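Chitinase (Paenibacillus sp. FPU-7, PDB 5GZT) probably hydrolyses internal beta-1,4 linkages between N-acetylglucosamine units of chitin and chitodextrins, and carries two glycoside hydrolase family 18 modules on one chain. Local coordinates at residues 432-435 with 436-440; 1041-1044 with 1045-1048; 870-873 with 874-878; 485-488 with 489-493. All coordinates share one frame; numbering follows the deposited sequence.

Contact 1: 432-435 with 436-440; sequences LLKL and LREKL
Leu432 O receives the backbone N of Leu436, and the same i to i+4 pattern repeats through Leu433 O to Arg437 N, Lys434 O to Glu438 N and Leu435 O to Lys439 N. Two continuous turns of alpha-helix, 432-435 and 436-440, are thereby joined. The straightest of these four bonds links Glu438 N to Lys434 O at 2.8 Å, with an N-H...O angle of 170°. On the outer face the same two residues meet again through their side chains. Lys434 runs out extended and bends only at its last torsion (chi4 -59°), which turns NZ back to Glu438 OE2 at 2.6 Å. This salt bridge uses the syn lone pair of OE2, the one on the side of OE1. Nearer the backbone, Lys434 CG passes 3.4 Å from the same Glu438 OE2, so aliphatic chain and ammonium both line the carboxylate. A water closes the ring: it accepts from Lys434 NZ and donates to Glu438 OE1 at 2.5 Å. Beside it, Leu435 CD1 lies 3.6 Å from Lys439 CE, a methyl against the aliphatic part of a lysine whose NZ goes on to Glu386. On the buried face Leu432 and Leu436 run alongside each other in one direction, CD1 to CD1 at 3.8 Å. Leu436 also packs on Ile404 and Leu406 of strand 403-407, and Leu432 on Phe388 of helix 382-398. This is an amphipathic helix, its Lys-Glu salt bridge outside and Leu432, Leu433 and Leu436 buried, as expected of an outer helix of the family 18 TIM barrel.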
ATOM      1  N   LEU B 432     -22.274  -9.088  -8.038  1.00 37.45           N
ATOM      2  CA  LEU B 432     -20.989  -9.759  -8.232  1.00 37.47           C
ATOM      3  C   LEU B 432     -20.103  -9.642  -7.011  1.00 35.95           C
ATOM      4  O   LEU B 432     -19.470 -10.609  -6.556  1.00 34.63           O
ATOM      5  CB  LEU B 432     -20.304  -9.223  -9.523  1.00 40.44           C
ATOM      6  CG  LEU B 432     -18.871  -9.613  -9.821  1.00 42.94           C
ATOM      7  CD1 LEU B 432     -18.612 -11.122  -9.770  1.00 48.80           C
ATOM      8  CD2 LEU B 432     -18.556  -9.039 -11.201  1.00 45.63           C
ATOM      9  N   LEU B 433     -20.052  -8.431  -6.460  1.00 42.52           N
ATOM     10  CA  LEU B 433     -19.218  -8.195  -5.266  1.00 39.61           C
ATOM     11  C   LEU B 433     -19.728  -8.980  -4.070  1.00 31.79           C
ATOM     12  O   LEU B 433     -18.954  -9.572  -3.292  1.00 32.63           O
ATOM     13  CB  LEU B 433     -19.148  -6.683  -4.969  1.00 36.06           C
ATOM     14  CG  LEU B 433     -18.284  -5.881  -5.967  1.00 35.48           C
ATOM     15  CD1 LEU B 433     -18.483  -4.401  -5.731  1.00 34.56           C
ATOM     16  CD2 LEU B 433     -16.819  -6.245  -5.880  1.00 34.82           C
ATOM     17  N   LYS B 434     -21.034  -8.928  -3.892  1.00 37.46           N
ATOM     18  CA  LYS B 434     -21.692  -9.762  -2.845  1.00 39.86           C
ATOM     19  C   LYS B 434     -21.269 -11.230  -2.922  1.00 36.44           C
ATOM     20  O   LYS B 434     -20.756 -11.858  -1.943  1.00 36.18           O
ATOM     21  CB  LYS B 434     -23.192  -9.625  -3.054  1.00 45.97           C
ATOM     22  CG  LYS B 434     -24.056 -10.355  -2.041  1.00 52.12           C
ATOM     23  CD  LYS B 434     -25.512  -9.961  -2.285  1.00 59.18           C
ATOM     24  CE  LYS B 434     -26.446 -10.523  -1.221  1.00 63.03           C
ATOM     25  NZ  LYS B 434     -26.363 -12.001  -1.191  1.00 61.97           N
ATOM     26  N   LEU B 435     -21.436 -11.781  -4.124  1.00 38.74           N
ATOM     27  CA  LEU B 435     -21.080 -13.158  -4.343  1.00 37.21           C
ATOM     28  C   LEU B 435     -19.661 -13.463  -3.940  1.00 44.56           C
ATOM     29  O   LEU B 435     -19.398 -14.422  -3.209  1.00 46.36           O
ATOM     30  CB  LEU B 435     -21.332 -13.552  -5.787  1.00 42.89           C
ATOM     31  CG  LEU B 435     -21.101 -15.029  -6.148  1.00 44.22           C
ATOM     32  CD1 LEU B 435     -21.842 -16.016  -5.226  1.00 48.97           C
ATOM     33  CD2 LEU B 435     -21.519 -15.201  -7.599  1.00 47.71           C
ATOM     34  N   LEU B 436     -18.725 -12.621  -4.368  1.00 43.67           N
ATOM     35  CA  LEU B 436     -17.298 -12.909  -4.155  1.00 39.43           C
ATOM     36  C   LEU B 436     -16.977 -12.883  -2.691  1.00 32.05           C
ATOM     37  O   LEU B 436     -16.118 -13.657  -2.153  1.00 33.61           O
ATOM     38  CB  LEU B 436     -16.431 -11.832  -4.889  1.00 43.61           C
ATOM     39  CG  LEU B 436     -16.339 -11.959  -6.406  1.00 40.77           C
ATOM     40  CD1 LEU B 436     -15.992 -10.611  -7.018  1.00 45.64           C
ATOM     41  CD2 LEU B 436     -15.320 -13.016  -6.740  1.00 35.00           C
ATOM     42  N   ARG B 437     -17.566 -11.885  -2.052  1.00 35.75           N
ATOM     43  CA  ARG B 437     -17.397 -11.788  -0.591  1.00 40.16           C
ATOM     44  C   ARG B 437     -17.944 -13.118   0.067  1.00 38.18           C
ATOM     45  O   ARG B 437     -17.264 -13.767   0.896  1.00 37.75           O
ATOM     46  CB  ARG B 437     -18.161 -10.573  -0.067  1.00 42.69           C
ATOM     47  CG  ARG B 437     -17.739 -10.004   1.280  1.00 41.12           C
ATOM     48  CD  ARG B 437     -16.721 -10.797   2.047  1.00 43.75           C
ATOM     49  NE  ARG B 437     -15.411 -10.233   2.028  1.00 45.53           N
ATOM     50  CZ  ARG B 437     -14.261 -10.882   2.226  1.00 47.63           C
ATOM     51  NH1 ARG B 437     -14.168 -12.190   2.376  1.00 49.60           N
ATOM     52  NH2 ARG B 437     -13.141 -10.172   2.193  1.00 58.99           N
ATOM     53  N   GLU B 438     -19.143 -13.523  -0.348  1.00 45.28           N
ATOM     54  CA  GLU B 438     -19.732 -14.819   0.160  1.00 45.65           C
ATOM     55  C   GLU B 438     -18.753 -15.968  -0.032  1.00 49.66           C
ATOM     56  O   GLU B 438     -18.335 -16.640   0.965  1.00 49.23           O
ATOM     57  CB  GLU B 438     -21.047 -15.089  -0.528  1.00 45.30           C
ATOM     58  CG  GLU B 438     -22.089 -14.117  -0.024  1.00 49.92           C
ATOM     59  CD  GLU B 438     -23.357 -14.055  -0.853  1.00 55.05           C
ATOM     60  OE1 GLU B 438     -23.462 -14.690  -1.924  1.00 54.42           O
ATOM     61  OE2 GLU B 438     -24.251 -13.308  -0.415  1.00 57.04           O
ATOM     62  N   LYS B 439     -18.285 -16.138  -1.274  1.00 44.18           N
ATOM     63  CA  LYS B 439     -17.427 -17.267  -1.556  1.00 40.41           C
ATOM     64  C   LYS B 439     -16.116 -17.227  -0.789  1.00 43.36           C
ATOM     65  O   LYS B 439     -15.530 -18.297  -0.447  1.00 41.14           O
ATOM     66  CB  LYS B 439     -17.176 -17.369  -3.046  1.00 47.86           C
ATOM     67  CG  LYS B 439     -18.448 -17.530  -3.874  1.00 47.41           C
ATOM     68  CD  LYS B 439     -18.112 -18.221  -5.171  1.00 54.69           C
ATOM     69  CE  LYS B 439     -19.344 -18.444  -6.024  1.00 60.60           C
ATOM     70  NZ  LYS B 439     -20.020 -19.718  -5.652  1.00 64.49           N
ATOM     71  N   LEU B 440     -15.608 -16.009  -0.532  1.00 41.58           N
ATOM     72  CA  LEU B 440     -14.289 -15.885   0.087  1.00 41.27           C
ATOM     73  C   LEU B 440     -14.477 -16.210   1.543  1.00 36.66           C
ATOM     74  O   LEU B 440     -13.666 -16.911   2.122  1.00 38.91           O
ATOM     75  CB  LEU B 440     -13.624 -14.495  -0.117  1.00 40.43           C
ATOM     76  CG  LEU B 440     -13.096 -14.172  -1.539  1.00 37.51           C
ATOM     77  CD1 LEU B 440     -12.904 -12.666  -1.743  1.00 39.43           C
ATOM     78  CD2 LEU B 440     -11.800 -14.904  -1.756  1.00 36.37           C
TER
HETATM   79  O   HOH W   1     -25.181 -13.728  -3.452  1.00 48.73           O

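Contact 2: 1041-1044 with 1045-1048; sequences GDQA and KNPG
Gln1043 and Asn1046 meet through their side-chain amides across a type I beta turn, whose closing bond runs from Asn1046 N to Gln1043 O at 2.8 Å. The side chain of Gln1043 leaves CB with CG beside its own backbone N, and the chain then bends at chi2 (-42°), setting the amide between Gly1041 O and Asn1046 ND2. Its CD comes to 4.0 Å from Asn1046 ND2. At the tip, OE1 accepts from Asn1046 ND2 at 3.1 Å and lies 3.8 Å from Asn1046 CB. The N-H...O angle is 151°, the donor stands 32° from the carbonyl plane, and the two amides are nearly perpendicular. NE2, the other branch, donates to Gly1041 O at 3.0 Å from well above that carbonyl's plane, and to Val1027 O beyond the turn. The partner amide is held at both ends as well. Asn1046 ND2 also donates to Gly1025 O, and its OD1 receives Gly1048 N at 2.9 Å in the carbonyl plane, an Asx turn. Asp1042 makes a second Asx turn, its OD2 taking Ala1044 N at 3.2 Å from above the carboxylate, while a water donating to Asp1042 O and OD2 accepts from Lys1045 N. The turn belongs to the surface loop between strand 1024-1026 and helix 1052-1058: the two amides tie it back to Gly1025 in that strand and Val1027 just after it, and Pro1047 packs on Tyr1059 just past the helix.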
ATOM      1  N   GLY B1041      24.594 -24.537  -1.818  1.00 45.90           N
ATOM      2  CA  GLY B1041      24.649 -25.753  -1.030  1.00 53.54           C
ATOM      3  C   GLY B1041      25.814 -25.884  -0.055  1.00 55.74           C
ATOM      4  O   GLY B1041      26.196 -24.954   0.626  1.00 56.80           O
ATOM      5  N   ASP B1042      26.361 -27.079   0.011  1.00 55.24           N
ATOM      6  CA  ASP B1042      27.394 -27.410   0.954  1.00 51.67           C
ATOM      7  C   ASP B1042      28.674 -26.738   0.485  1.00 48.99           C
ATOM      8  O   ASP B1042      29.031 -26.811  -0.707  1.00 51.40           O
ATOM      9  CB  ASP B1042      27.552 -28.940   1.038  1.00 52.80           C
ATOM     10  CG  ASP B1042      28.700 -29.362   1.901  1.00 57.58           C
ATOM     11  OD1 ASP B1042      28.507 -29.453   3.125  1.00 58.58           O
ATOM     12  OD2 ASP B1042      29.800 -29.588   1.342  1.00 62.43           O
ATOM     13  N   GLN B1043      29.344 -26.097   1.438  1.00 47.02           N
ATOM     14  CA  GLN B1043      30.496 -25.255   1.168  1.00 50.99           C
ATOM     15  C   GLN B1043      31.822 -25.904   1.518  1.00 59.86           C
ATOM     16  O   GLN B1043      32.828 -25.224   1.521  1.00 61.03           O
ATOM     17  CB  GLN B1043      30.367 -23.940   1.963  1.00 47.93           C
ATOM     18  CG  GLN B1043      29.332 -22.992   1.404  1.00 46.31           C
ATOM     19  CD  GLN B1043      29.408 -22.951  -0.104  1.00 44.32           C
ATOM     20  OE1 GLN B1043      30.475 -22.767  -0.684  1.00 47.90           O
ATOM     21  NE2 GLN B1043      28.302 -23.227  -0.743  1.00 47.86           N
ATOM     22  N   ALA B1044      31.857 -27.206   1.778  1.00 56.25           N
ATOM     23  CA  ALA B1044      33.094 -27.845   2.178  1.00 55.22           C
ATOM     24  C   ALA B1044      34.182 -27.681   1.133  1.00 49.84           C
ATOM     25  O   ALA B1044      35.367 -27.615   1.471  1.00 48.41           O
ATOM     26  CB  ALA B1044      32.858 -29.327   2.495  1.00 59.84           C
ATOM     27  N   LYS B1045      33.810 -27.603  -0.136  1.00 51.13           N
ATOM     28  CA  LYS B1045      34.818 -27.348  -1.185  1.00 49.69           C
ATOM     29  C   LYS B1045      34.930 -25.824  -1.565  1.00 47.69           C
ATOM     30  O   LYS B1045      35.434 -25.469  -2.627  1.00 41.14           O
ATOM     31  CB  LYS B1045      34.511 -28.162  -2.430  1.00 54.41           C
ATOM     32  CG  LYS B1045      33.923 -29.519  -2.155  1.00 65.81           C
ATOM     33  CD  LYS B1045      34.213 -30.495  -3.275  1.00 74.67           C
ATOM     34  CE  LYS B1045      33.154 -31.593  -3.296  1.00 83.38           C
ATOM     35  NZ  LYS B1045      33.589 -32.728  -4.155  1.00 91.64           N
ATOM     36  N   ASN B1046      34.476 -24.929  -0.694  1.00 44.42           N
ATOM     37  CA  ASN B1046      34.551 -23.452  -0.968  1.00 42.34           C
ATOM     38  C   ASN B1046      35.957 -23.013  -1.397  1.00 36.68           C
ATOM     39  O   ASN B1046      36.932 -23.448  -0.767  1.00 40.00           O
ATOM     40  CB  ASN B1046      34.120 -22.707   0.302  1.00 44.20           C
ATOM     41  CG  ASN B1046      33.949 -21.228   0.076  1.00 43.71           C
ATOM     42  OD1 ASN B1046      34.936 -20.517  -0.058  1.00 35.43           O
ATOM     43  ND2 ASN B1046      32.705 -20.765  -0.001  1.00 41.29           N
ATOM     44  N   PRO B1047      36.103 -22.139  -2.432  1.00 39.74           N
ATOM     45  CA  PRO B1047      37.506 -21.773  -2.874  1.00 40.07           C
ATOM     46  C   PRO B1047      38.305 -20.864  -1.939  1.00 35.52           C
ATOM     47  O   PRO B1047      39.438 -20.602  -2.223  1.00 40.88           O
ATOM     48  CB  PRO B1047      37.286 -21.043  -4.204  1.00 42.85           C
ATOM     49  CG  PRO B1047      35.953 -20.395  -4.013  1.00 41.81           C
ATOM     50  CD  PRO B1047      35.103 -21.324  -3.150  1.00 43.22           C
ATOM     51  N   GLY B1048      37.714 -20.416  -0.841  1.00 39.80           N
ATOM     52  CA  GLY B1048      38.417 -19.594   0.168  1.00 41.48           C
ATOM     53  C   GLY B1048      38.640 -18.189  -0.414  1.00 37.12           C
ATOM     54  O   GLY B1048      37.665 -17.510  -0.804  1.00 36.43           O
TER
HETATM   55  O   HOH W   2      31.183 -28.263  -0.906  1.00 47.64           O

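Contact 3: 870-873 with 874-878; sequences TREE and LANSA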
ATOM      1  N   THR B 870      49.094   2.427  30.407  1.00 19.58           N
ATOM      2  CA  THR B 870      49.349   1.438  29.320  1.00 19.30           C
ATOM      3  C   THR B 870      49.361   2.127  27.951  1.00 19.44           C
ATOM      4  O   THR B 870      50.136   1.750  27.047  1.00 18.70           O
ATOM      5  CB  THR B 870      48.341   0.316  29.344  1.00 20.10           C
ATOM      6  OG1 THR B 870      47.022   0.838  29.345  1.00 20.98           O
ATOM      7  CG2 THR B 870      48.505  -0.511  30.640  1.00 22.93           C
ATOM      8  N   ARG B 871      48.529   3.147  27.802  1.00 18.39           N
ATOM      9  CA  ARG B 871      48.442   3.914  26.523  1.00 17.64           C
ATOM     10  C   ARG B 871      49.778   4.614  26.265  1.00 20.47           C
ATOM     11  O   ARG B 871      50.354   4.515  25.191  1.00 18.01           O
ATOM     12  CB  ARG B 871      47.274   4.945  26.603  1.00 18.46           C
ATOM     13  CG  ARG B 871      45.960   4.236  26.673  1.00 19.81           C
ATOM     14  CD  ARG B 871      44.757   5.061  26.428  1.00 24.90           C
ATOM     15  NE  ARG B 871      44.415   5.945  27.516  1.00 23.03           N
ATOM     16  CZ  ARG B 871      43.493   5.749  28.469  1.00 21.82           C
ATOM     17  NH1 ARG B 871      42.813   4.678  28.558  1.00 24.31           N
ATOM     18  NH2 ARG B 871      43.248   6.723  29.352  1.00 24.72           N
ATOM     19  N   GLU B 872      50.279   5.256  27.311  1.00 20.24           N
ATOM     20  CA  GLU B 872      51.562   5.880  27.344  1.00 23.44           C
ATOM     21  C   GLU B 872      52.685   4.928  26.940  1.00 21.82           C
ATOM     22  O   GLU B 872      53.498   5.226  26.034  1.00 19.35           O
ATOM     23  CB  GLU B 872      51.781   6.496  28.755  1.00 26.99           C
ATOM     24  CG  GLU B 872      53.161   7.089  29.000  1.00 32.40           C
ATOM     25  CD  GLU B 872      53.279   8.472  28.399  1.00 37.71           C
ATOM     26  OE1 GLU B 872      52.184   9.063  28.097  1.00 37.55           O
ATOM     27  OE2 GLU B 872      54.455   8.934  28.265  1.00 42.22           O
ATOM     28  N   GLU B 873      52.711   3.770  27.571  1.00 21.13           N
ATOM     29  CA  GLU B 873      53.738   2.823  27.257  1.00 20.85           C
ATOM     30  C   GLU B 873      53.662   2.302  25.791  1.00 17.27           C
ATOM     31  O   GLU B 873      54.685   2.220  25.078  1.00 17.05           O
ATOM     32  CB  GLU B 873      53.609   1.638  28.225  1.00 23.66           C
ATOM     33  CG  GLU B 873      54.718   0.669  28.037  1.00 27.62           C
ATOM     34  CD  GLU B 873      54.637  -0.515  29.002  1.00 29.70           C
ATOM     35  OE1 GLU B 873      53.544  -0.794  29.605  1.00 26.38           O
ATOM     36  OE2 GLU B 873      55.732  -1.134  29.105  1.00 31.64           O
ATOM     37  N   LEU B 874      52.469   1.985  25.331  1.00 15.56           N
ATOM     38  CA  LEU B 874      52.305   1.507  23.958  1.00 15.92           C
ATOM     39  C   LEU B 874      52.700   2.652  22.986  1.00 17.50           C
ATOM     40  O   LEU B 874      53.451   2.447  22.028  1.00 17.49           O
ATOM     41  CB  LEU B 874      50.863   0.988  23.671  1.00 16.03           C
ATOM     42  CG  LEU B 874      50.771   0.431  22.222  1.00 16.64           C
ATOM     43  CD1 LEU B 874      51.407  -0.920  22.179  1.00 19.19           C
ATOM     44  CD2 LEU B 874      49.352   0.336  21.672  1.00 17.75           C
ATOM     45  N   ALA B 875      52.275   3.868  23.289  1.00 17.59           N
ATOM     46  CA  ALA B 875      52.523   4.977  22.376  1.00 17.74           C
ATOM     47  C   ALA B 875      54.001   5.258  22.240  1.00 17.84           C
ATOM     48  O   ALA B 875      54.555   5.351  21.147  1.00 16.27           O
ATOM     49  CB  ALA B 875      51.741   6.205  22.821  1.00 16.08           C
ATOM     50  N   ASN B 876      54.692   5.339  23.376  1.00 17.00           N
ATOM     51  CA  ASN B 876      56.125   5.545  23.364  1.00 17.40           C
ATOM     52  C   ASN B 876      56.808   4.423  22.638  1.00 17.54           C
ATOM     53  O   ASN B 876      57.681   4.633  21.822  1.00 19.72           O
ATOM     54  CB  ASN B 876      56.679   5.624  24.837  1.00 20.09           C
ATOM     55  CG  ASN B 876      56.354   6.924  25.511  1.00 22.55           C
ATOM     56  OD1 ASN B 876      56.170   7.937  24.873  1.00 23.20           O
ATOM     57  ND2 ASN B 876      56.329   6.907  26.832  1.00 25.86           N
ATOM     58  N   SER B 877      56.389   3.196  22.869  1.00 17.52           N
ATOM     59  CA  SER B 877      57.019   2.089  22.129  1.00 16.39           C
ATOM     60  C   SER B 877      56.759   2.105  20.597  1.00 16.63           C
ATOM     61  O   SER B 877      57.648   1.793  19.785  1.00 14.51           O
ATOM     62  CB  SER B 877      56.556   0.784  22.758  1.00 17.01           C
ATOM     63  OG  SER B 877      57.166  -0.273  22.121  1.00 17.99           O
ATOM     64  N   ALA B 878      55.528   2.457  20.194  1.00 15.15           N
ATOM     65  CA  ALA B 878      55.192   2.560  18.767  1.00 14.71           C
ATOM     66  C   ALA B 878      56.015   3.631  18.085  1.00 14.97           C
ATOM     67  O   ALA B 878      56.545   3.464  17.012  1.00 14.19           O
ATOM     68  CB  ALA B 878      53.716   2.939  18.675  1.00 15.29           C
TER
HETATM   69  O   HOH W   3      56.076  10.525  25.816  1.00 33.52           O
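Glu872 and Asn876 face each other one helical turn apart, joined by a backbone and a side-chain hydrogen bond. Among the backbone bonds, Asn876 N to Glu872 O is the straightest, 2.9 Å with an N-H...O angle of 172°. Leu874 N to Thr870 O, Ala875 N to Arg871 O and Ser877 N to Glu873 O continue the alpha-helical i to i+4 pattern on neighbouring positions.

The polar side-chain contact is less regular. Glu872 bends at chi2 (80°), which swings its carboxylate along the helix, and OE2 accepts from Asn876 ND2 at 3.1 Å. The amide nitrogen approaches from above the carboxylate plane, and the two flat groups stand 86° apart, nearly perpendicular. A water bridges the pair, donating to Asn876 OD1 at 2.8 Å and weakly to Glu872 OE2.

Charged contacts lead outward. Glu872 OE1 forms a salt bridge with Lys925 of helix 911-933, and Glu873 OE2 one with Lys802 of strand 802-805.

Packing contacts reach the same neighbours: Leu874 rests on Val803 of strand 802-805, while Arg871 lies on Ala917 and Leu921, and Ala875 on Lys925, all three of helix 911-933.

A glutamine in place of Glu872 would probably leave Lys925 without its negative partner, and the amide of Asn876 with an uncharged, weaker acceptor.

The chemistry implies that one carboxylate serves two directions: OE2 accepts from Asn876 ND2 on the next turn while OE1 pairs with Lys925, so helix 868-884 is joined to helix 911-933 by charge as well as by packing.

Contact 4: 485-488 with 489-493; sequences DLHG and GWDPA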
ATOM      1  N   ASP B 485      -5.012  10.715 -13.927  1.00 20.19           N
ATOM      2  CA  ASP B 485      -5.614  11.075 -15.157  1.00 23.95           C
ATOM      3  C   ASP B 485      -6.810  11.999 -15.013  1.00 23.89           C
ATOM      4  O   ASP B 485      -7.729  11.934 -15.818  1.00 21.66           O
ATOM      5  CB  ASP B 485      -6.062   9.797 -15.911  1.00 25.14           C
ATOM      6  CG  ASP B 485      -4.909   8.836 -16.129  1.00 28.10           C
ATOM      7  OD1 ASP B 485      -3.751   9.253 -16.398  1.00 24.04           O
ATOM      8  OD2 ASP B 485      -5.144   7.644 -15.921  1.00 28.57           O
ATOM      9  N   LEU B 486      -6.779  12.908 -14.045  1.00 23.89           N
ATOM     10  CA  LEU B 486      -7.911  13.747 -13.802  1.00 23.25           C
ATOM     11  C   LEU B 486      -8.112  14.723 -14.907  1.00 23.67           C
ATOM     12  O   LEU B 486      -9.215  15.224 -15.083  1.00 21.71           O
ATOM     13  CB  LEU B 486      -7.784  14.412 -12.449  1.00 22.70           C
ATOM     14  CG  LEU B 486      -7.829  13.351 -11.364  1.00 21.22           C
ATOM     15  CD1 LEU B 486      -7.745  14.032  -9.997  1.00 22.24           C
ATOM     16  CD2 LEU B 486      -9.129  12.530 -11.317  1.00 25.23           C
ATOM     17  N   HIS B 487      -7.021  15.105 -15.548  1.00 20.93           N
ATOM     18  CA  HIS B 487      -6.979  16.049 -16.675  1.00 19.33           C
ATOM     19  C   HIS B 487      -5.929  15.522 -17.592  1.00 19.13           C
ATOM     20  O   HIS B 487      -5.052  14.741 -17.142  1.00 18.52           O
ATOM     21  CB  HIS B 487      -6.606  17.464 -16.208  1.00 19.11           C
ATOM     22  CG  HIS B 487      -7.688  18.070 -15.347  1.00 20.97           C
ATOM     23  ND1 HIS B 487      -8.923  18.412 -15.877  1.00 22.16           N
ATOM     24  CD2 HIS B 487      -7.791  18.221 -14.015  1.00 17.35           C
ATOM     25  CE1 HIS B 487      -9.723  18.805 -14.893  1.00 21.65           C
ATOM     26  NE2 HIS B 487      -9.054  18.692 -13.762  1.00 21.82           N
ATOM     27  N   GLY B 488      -5.920  15.971 -18.815  1.00 19.19           N
ATOM     28  CA  GLY B 488      -5.045  15.291 -19.820  1.00 19.83           C
ATOM     29  C   GLY B 488      -5.142  15.956 -21.144  1.00 20.79           C
ATOM     30  O   GLY B 488      -5.917  16.901 -21.256  1.00 20.55           O
ATOM     31  N   GLY B 489      -4.354  15.527 -22.143  1.00 18.44           N
ATOM     32  CA  GLY B 489      -4.328  16.208 -23.434  1.00 18.97           C
ATOM     33  C   GLY B 489      -5.678  16.327 -24.202  1.00 23.56           C
ATOM     34  O   GLY B 489      -5.768  17.048 -25.197  1.00 25.01           O
ATOM     35  N   TRP B 490      -6.670  15.578 -23.753  1.00 25.48           N
ATOM     36  CA  TRP B 490      -8.066  15.686 -24.189  1.00 27.80           C
ATOM     37  C   TRP B 490      -8.726  16.969 -23.810  1.00 30.44           C
ATOM     38  O   TRP B 490      -9.669  17.363 -24.482  1.00 30.40           O
ATOM     39  CB  TRP B 490      -8.905  14.557 -23.643  1.00 25.96           C
ATOM     40  CG  TRP B 490      -8.803  14.306 -22.169  1.00 27.46           C
ATOM     41  CD1 TRP B 490      -9.568  14.881 -21.185  1.00 25.05           C
ATOM     42  CD2 TRP B 490      -7.890  13.418 -21.518  1.00 25.16           C
ATOM     43  NE1 TRP B 490      -9.197  14.367 -19.975  1.00 25.69           N
ATOM     44  CE2 TRP B 490      -8.155  13.491 -20.145  1.00 25.40           C
ATOM     45  CE3 TRP B 490      -6.852  12.580 -21.970  1.00 28.52           C
ATOM     46  CZ2 TRP B 490      -7.423  12.762 -19.189  1.00 25.72           C
ATOM     47  CZ3 TRP B 490      -6.113  11.833 -21.034  1.00 25.53           C
ATOM     48  CH2 TRP B 490      -6.424  11.936 -19.640  1.00 26.26           C
ATOM     49  N   ASP B 491      -8.215  17.621 -22.755  1.00 26.99           N
ATOM     50  CA  ASP B 491      -8.672  18.935 -22.318  1.00 24.72           C
ATOM     51  C   ASP B 491      -8.081  19.992 -23.217  1.00 27.04           C
ATOM     52  O   ASP B 491      -6.883  19.930 -23.632  1.00 29.71           O
ATOM     53  CB  ASP B 491      -8.351  19.217 -20.832  1.00 23.92           C
ATOM     54  CG  ASP B 491      -9.029  18.325 -19.924  1.00 23.63           C
ATOM     55  OD1 ASP B 491     -10.192  17.983 -20.245  1.00 28.08           O
ATOM     56  OD2 ASP B 491      -8.523  17.989 -18.804  1.00 23.15           O
ATOM     57  N   PRO B 492      -8.885  21.023 -23.513  1.00 24.59           N
ATOM     58  CA  PRO B 492      -8.398  22.089 -24.324  1.00 23.76           C
ATOM     59  C   PRO B 492      -7.344  22.986 -23.640  1.00 25.66           C
ATOM     60  O   PRO B 492      -6.660  23.708 -24.362  1.00 28.06           O
ATOM     61  CB  PRO B 492      -9.664  22.941 -24.609  1.00 26.58           C
ATOM     62  CG  PRO B 492     -10.641  22.513 -23.595  1.00 27.61           C
ATOM     63  CD  PRO B 492     -10.330  21.109 -23.237  1.00 26.16           C
ATOM     64  N   ALA B 493      -7.223  22.972 -22.292  1.00 22.92           N
ATOM     65  CA  ALA B 493      -6.140  23.729 -21.617  1.00 20.44           C
ATOM     66  C   ALA B 493      -5.484  22.806 -20.607  1.00 18.52           C
ATOM     67  O   ALA B 493      -6.072  21.743 -20.221  1.00 18.44           O
ATOM     68  CB  ALA B 493      -6.691  25.014 -20.938  1.00 21.52           C
TER
HETATM   69  O   HOH W   4     -11.518  18.454 -17.672  1.00 48.22           O
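Asp491 OD2 accepts two protein N-H groups, from His487 ND1 at 3.0 Å and from Gly488 N at 3.3 Å, and they reach it from opposite faces of the carboxylate plane. The imidazole meets OD2 on the syn side but tilted out of the carboxylate plane, while OD2 lies in the plane of the ring; ring and carboxylate are turned 54° apart. A water donates to the other oxygen, Asp491 OD1, at 2.9 Å. Nearby, Gly488 CA sits 3.4 Å from the centroid of the six-membered ring of Trp490 and 8° off the normal, a CH-pi contact. With chi1 at 50°, Trp490 CG stands between its backbone N and carbonyl carbon, which folds the ring back over the chain, and Asp485 O approaches the ring edge, 3.5 Å from Trp490 CZ2. Gly488 to Asp491 form a type I beta turn, closed by Asp491 N to Gly488 O at 2.8 Å, in the loop after strand 478-481 of the family 18 barrel; Asp485 and His487 come just before it. Replacing Asp491 by an alanine would probably leave His487 ND1 and Gly488 N without their shared acceptor. Further out, His487 NE2 is held by Leu508 N, and Asp485 OD1 by Tyr534 and Arg536.

How the contacts relate
From the N terminus the contacts follow in series, none nesting or crossing: contact 1, contact 4, contact 3, contact 2. Contacts 1 and 4 lie in one family 18 module, with centres about 36 Å apart. Contact 1 spans two turns of helix 425-447, which meets helix 382-398 and strand 403-407, whereas contact 4 closes a tight turn in the loop before helix 510-519. Contacts 3 and 2 lie in the other family 18 module, about 43 Å apart between centres. Contact 3 joins turns of helix 868-884, which meets helix 911-933 and strand 802-805; contact 2 closes a turn whose loop is tied to Gly1025 and Val1027. No two contacts touch. Each family 18 module holds one helical contact and one beta turn.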